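Local coordinates for protein dTDP-4-dehydrorhamnose 3,5-epimerase (Sulfolobus tokodaii, PDB 2B9U) that probably catalyses the epimerisation at C3' and C5' of dTDP-4-dehydro-6-deoxyglucose to dTDP-4-dehydro-beta-L-rhamnose in dTDP-L-rhamnose biosynthesis, at residues I73-K77 with G78-D82; F120-L123 with E124-V128. All blocks are in the same frame, centred on the assembly; numbering follows the deposited sequence.

Contact 1. Residues I73-K77 with G78-D82; sequences IFVPK and GRILD
Val75 and Ile80 meet where the chain passes from one wall of the jelly-roll barrel to the other. Strands 73-75 and 79-82 run nearly antiparallel, their axes 156° apart, but approach no closer than 8.3 Å, and no hydrogen bond joins their backbones; side chains fill the interval. Ile80 bridges it. Its CB points toward the opposite strand; Ile80 CG1 sits between the backbone N and the carbonyl carbon (chi1 73°) and touches Val75 CG2 at 3.7 Å. The chain then runs on extended, carrying Ile80 CD1 past that same methyl to within 4.0 Å of Ile73 CG2, where the two isoleucine side chains lie nearly perpendicular. Ile80 also packs on Ser126. Branched aliphatic residues suit these places because each offers methyls in two directions. The second methyl of Val75, CG1, rests 3.7 Å from Gly78 O. Farther along, Ile73 CG2 lies 3.9 Å from Asp82 OD1, a van der Waals contact of a methyl with a carboxylate oxygen whose hydrogen bond goes to His118 NE2. Glycine suits position 78: at its phi of 90°, a CB would be jammed against Lys77 O. Gly78 N is hydrogen-bonded to Glu104 OE1. The turn joins strand 70-75, paired with 109-112 and 126-133, to strand 79-86, paired with 97-103 and 116-122. Between these two sheets Ile73 and Val75 also pack on Leu102, while on the other side of strand 70-75 Phe74 reaches Met49 of the second subunit.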
# COMPACT_ATOMS: atom_id res chain seq x y z
N ILE A 73 1.64 -4.76 -8.37
CA ILE A 73 1.18 -3.45 -8.80
C ILE A 73 -0.31 -3.32 -8.51
O ILE A 73 -1.10 -4.19 -8.87
CB ILE A 73 1.43 -3.25 -10.33
CG1 ILE A 73 2.90 -3.55 -10.70
CG2 ILE A 73 0.95 -1.87 -10.79
CD1 ILE A 73 4.01 -2.72 -9.94
N PHE A 74 -0.67 -2.20 -7.88
CA PHE A 74 -2.04 -1.98 -7.41
C PHE A 74 -2.40 -0.52 -7.69
O PHE A 74 -1.56 0.39 -7.55
CB PHE A 74 -2.12 -2.37 -5.91
CG PHE A 74 -3.43 -2.04 -5.24
CD1 PHE A 74 -4.63 -2.58 -5.69
CD2 PHE A 74 -3.46 -1.19 -4.13
CE1 PHE A 74 -5.85 -2.28 -5.06
CE2 PHE A 74 -4.67 -0.88 -3.49
CZ PHE A 74 -5.86 -1.42 -3.96
N VAL A 75 -3.63 -0.30 -8.16
CA VAL A 75 -4.13 1.02 -8.58
C VAL A 75 -5.38 1.44 -7.80
O VAL A 75 -6.51 1.20 -8.25
CB VAL A 75 -4.39 1.06 -10.12
CG1 VAL A 75 -4.78 2.48 -10.58
CG2 VAL A 75 -3.15 0.56 -10.88
N PRO A 76 -5.19 2.02 -6.60
CA PRO A 76 -6.33 2.52 -5.81
C PRO A 76 -7.07 3.73 -6.40
O PRO A 76 -8.21 3.98 -5.99
CB PRO A 76 -5.69 2.86 -4.44
CG PRO A 76 -4.26 3.05 -4.73
CD PRO A 76 -3.91 2.15 -5.87
N LYS A 77 -6.45 4.49 -7.31
CA LYS A 77 -7.14 5.58 -8.00
C LYS A 77 -6.71 5.66 -9.46
O LYS A 77 -5.54 5.54 -9.75
CB LYS A 77 -6.92 6.93 -7.29
CG LYS A 77 -7.75 8.11 -7.84
CD LYS A 77 -7.59 9.36 -6.96
CE LYS A 77 -8.73 10.38 -7.18
NZ LYS A 77 -8.69 10.98 -8.56
N GLY A 78 -7.66 5.82 -10.37
CA GLY A 78 -7.38 5.93 -11.81
C GLY A 78 -7.36 4.60 -12.55
O GLY A 78 -7.96 3.60 -12.10
N ARG A 79 -6.62 4.59 -13.66
CA ARG A 79 -6.63 3.51 -14.64
C ARG A 79 -5.26 3.51 -15.28
O ARG A 79 -4.81 4.55 -15.78
CB ARG A 79 -7.64 3.78 -15.77
CG ARG A 79 -9.11 3.70 -15.45
CD ARG A 79 -9.93 4.00 -16.72
NE ARG A 79 -9.73 3.01 -17.79
CZ ARG A 79 -9.77 3.26 -19.11
NH1 ARG A 79 -9.96 4.49 -19.58
NH2 ARG A 79 -9.58 2.26 -19.97
N ILE A 80 -4.60 2.35 -15.28
CA ILE A 80 -3.33 2.24 -16.00
C ILE A 80 -3.35 1.03 -16.96
O ILE A 80 -4.08 0.07 -16.73
CB ILE A 80 -2.10 2.13 -15.04
CG1 ILE A 80 -2.05 0.75 -14.36
CG2 ILE A 80 -2.09 3.29 -14.05
CD1 ILE A 80 -0.73 0.46 -13.63
N LEU A 81 -2.56 1.11 -18.03
CA LEU A 81 -2.27 -0.08 -18.82
C LEU A 81 -0.91 -0.53 -18.35
O LEU A 81 0.08 0.12 -18.64
CB LEU A 81 -2.24 0.22 -20.33
CG LEU A 81 -1.86 -0.98 -21.24
CD1 LEU A 81 -2.87 -2.13 -21.09
CD2 LEU A 81 -1.73 -0.53 -22.70
N ASP A 82 -0.88 -1.63 -17.63
CA ASP A 82 0.32 -2.14 -17.02
C ASP A 82 0.95 -3.23 -17.88
O ASP A 82 0.25 -4.07 -18.44
CB ASP A 82 -0.02 -2.70 -15.65
CG ASP A 82 1.17 -2.77 -14.77
OD1 ASP A 82 1.78 -1.71 -14.56
OD2 ASP A 82 1.51 -3.88 -14.34

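Contact 2. Residues F120-L123 with E124-V128; sequences FQAL and EDSIV
From Phe120 to Leu123 and back from Glu124 to Val128, the backbone reverses through a short loop, its two arms running 143° apart. In the jelly roll of this cupin-family protein the reversal links strands of two facing sheets, and the side chains turned inward fill the space between them. Phe120 and Val128 reach toward each other from the two arms. Phe120 CG lies between its own N and carbonyl carbon, a first torsion that carries the ring toward Val128. Val128 CG2 comes over one face of the Phe120 ring in a CH-pi contact, 4.2 Å from the centroid and 26° off the normal. Val128 CG2 lies 3.8 Å from Phe120 CZ; the beta-branched valine also brings CG1 to the CE2 side of the ring. Nearer the bend, Ala122 suits a tight place, its CB lying only 3.2 Å from Glu124 O. That oxygen also accepts a hydrogen bond from Ser126 OG, which in turn accepts one from Arg79 N, so a single buried hydroxyl serves the loop and the strand beside it. Were Ser126 replaced by an alanine, Arg79 N and the Glu124 carbonyl would probably both lose this partner, and the Glu124-Asp125 peptide would be less firmly fixed. Ser126 OG lies 2.8 Å from Glu124 O, above the carbonyl plane and 57° out of it, so not on a lone pair.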
# COMPACT_ATOMS: atom_id res chain seq x y z
N PHE A 120 4.05 1.20 -17.30
CA PHE A 120 2.63 1.45 -17.54
C PHE A 120 2.43 2.81 -18.17
O PHE A 120 3.30 3.69 -18.05
CB PHE A 120 1.80 1.36 -16.24
CG PHE A 120 2.16 2.38 -15.19
CD1 PHE A 120 1.54 3.64 -15.17
CD2 PHE A 120 3.09 2.09 -14.21
CE1 PHE A 120 1.85 4.57 -14.20
CE2 PHE A 120 3.41 3.03 -13.22
CZ PHE A 120 2.80 4.26 -13.21
N GLN A 121 1.29 2.98 -18.83
CA GLN A 121 0.77 4.30 -19.14
C GLN A 121 -0.47 4.61 -18.30
O GLN A 121 -1.38 3.78 -18.17
CB GLN A 121 0.47 4.47 -20.63
CG GLN A 121 0.04 5.90 -20.98
CD GLN A 121 -0.07 6.14 -22.47
OE1 GLN A 121 -0.67 5.36 -23.20
NE2 GLN A 121 0.51 7.24 -22.91
N ALA A 122 -0.49 5.80 -17.70
CA ALA A 122 -1.68 6.27 -17.00
C ALA A 122 -2.76 6.63 -18.03
O ALA A 122 -2.54 7.45 -18.93
CB ALA A 122 -1.34 7.46 -16.10
N LEU A 123 -3.92 5.97 -17.91
CA LEU A 123 -5.05 6.17 -18.81
C LEU A 123 -5.90 7.35 -18.33
O LEU A 123 -6.59 8.02 -19.10
CB LEU A 123 -5.88 4.86 -18.93
CG LEU A 123 -5.10 3.62 -19.41
CD1 LEU A 123 -5.99 2.40 -19.49
CD2 LEU A 123 -4.40 3.84 -20.76
N GLU A 124 -5.83 7.57 -17.02
CA GLU A 124 -6.42 8.68 -16.31
C GLU A 124 -5.31 9.08 -15.35
O GLU A 124 -4.31 8.34 -15.21
CB GLU A 124 -7.60 8.19 -15.45
CG GLU A 124 -8.86 7.79 -16.17
CD GLU A 124 -9.96 7.29 -15.22
OE1 GLU A 124 -9.93 7.59 -13.99
OE2 GLU A 124 -10.86 6.56 -15.71
N ASP A 125 -5.49 10.20 -14.67
CA ASP A 125 -4.67 10.56 -13.50
C ASP A 125 -4.78 9.40 -12.54
O ASP A 125 -5.89 9.02 -12.17
CB ASP A 125 -5.22 11.82 -12.82
CG ASP A 125 -4.80 13.11 -13.52
OD1 ASP A 125 -4.26 13.07 -14.65
OD2 ASP A 125 -5.02 14.19 -12.92
N SER A 126 -3.63 8.82 -12.16
CA SER A 126 -3.59 7.56 -11.41
C SER A 126 -2.59 7.51 -10.26
O SER A 126 -1.46 8.01 -10.37
CB SER A 126 -3.24 6.39 -12.34
OG SER A 126 -4.21 6.23 -13.35
N ILE A 127 -3.02 6.86 -9.18
CA ILE A 127 -2.15 6.48 -8.08
C ILE A 127 -1.84 5.00 -8.19
O ILE A 127 -2.75 4.13 -8.16
CB ILE A 127 -2.79 6.77 -6.70
CG1 ILE A 127 -3.03 8.27 -6.52
CG2 ILE A 127 -1.89 6.25 -5.57
CD1 ILE A 127 -4.11 8.59 -5.51
N VAL A 128 -0.55 4.73 -8.30
CA VAL A 128 -0.06 3.37 -8.36
C VAL A 128 0.74 3.11 -7.09
O VAL A 128 1.54 3.95 -6.66
CB VAL A 128 0.79 3.17 -9.66
CG1 VAL A 128 1.43 1.79 -9.73
CG2 VAL A 128 -0.07 3.41 -10.88

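In the fold
Followed from the N terminus, the chain leaves strand 70-75 and closes contact 1 at the corner at Pro76 and Gly78, entering strand 79-86. Some forty residues later, strand 116-122 leads into contact 2, which closes at Leu123-Glu124 and opens into strand 126-133. The contacts are therefore in series, neither enclosing the other, yet their centres lie about 6 Å apart. They cross between the same two sheets in opposite senses. Probable backbone hydrogen bonds join the turns, each continuing the strand pairing of one sheet: Ile127 N to Lys77 O beside 70-75 and 126-133, Leu123 N to Arg79 O beside 79-86 and 116-122. The turns themselves, each carrying the chain across, connect the sheets.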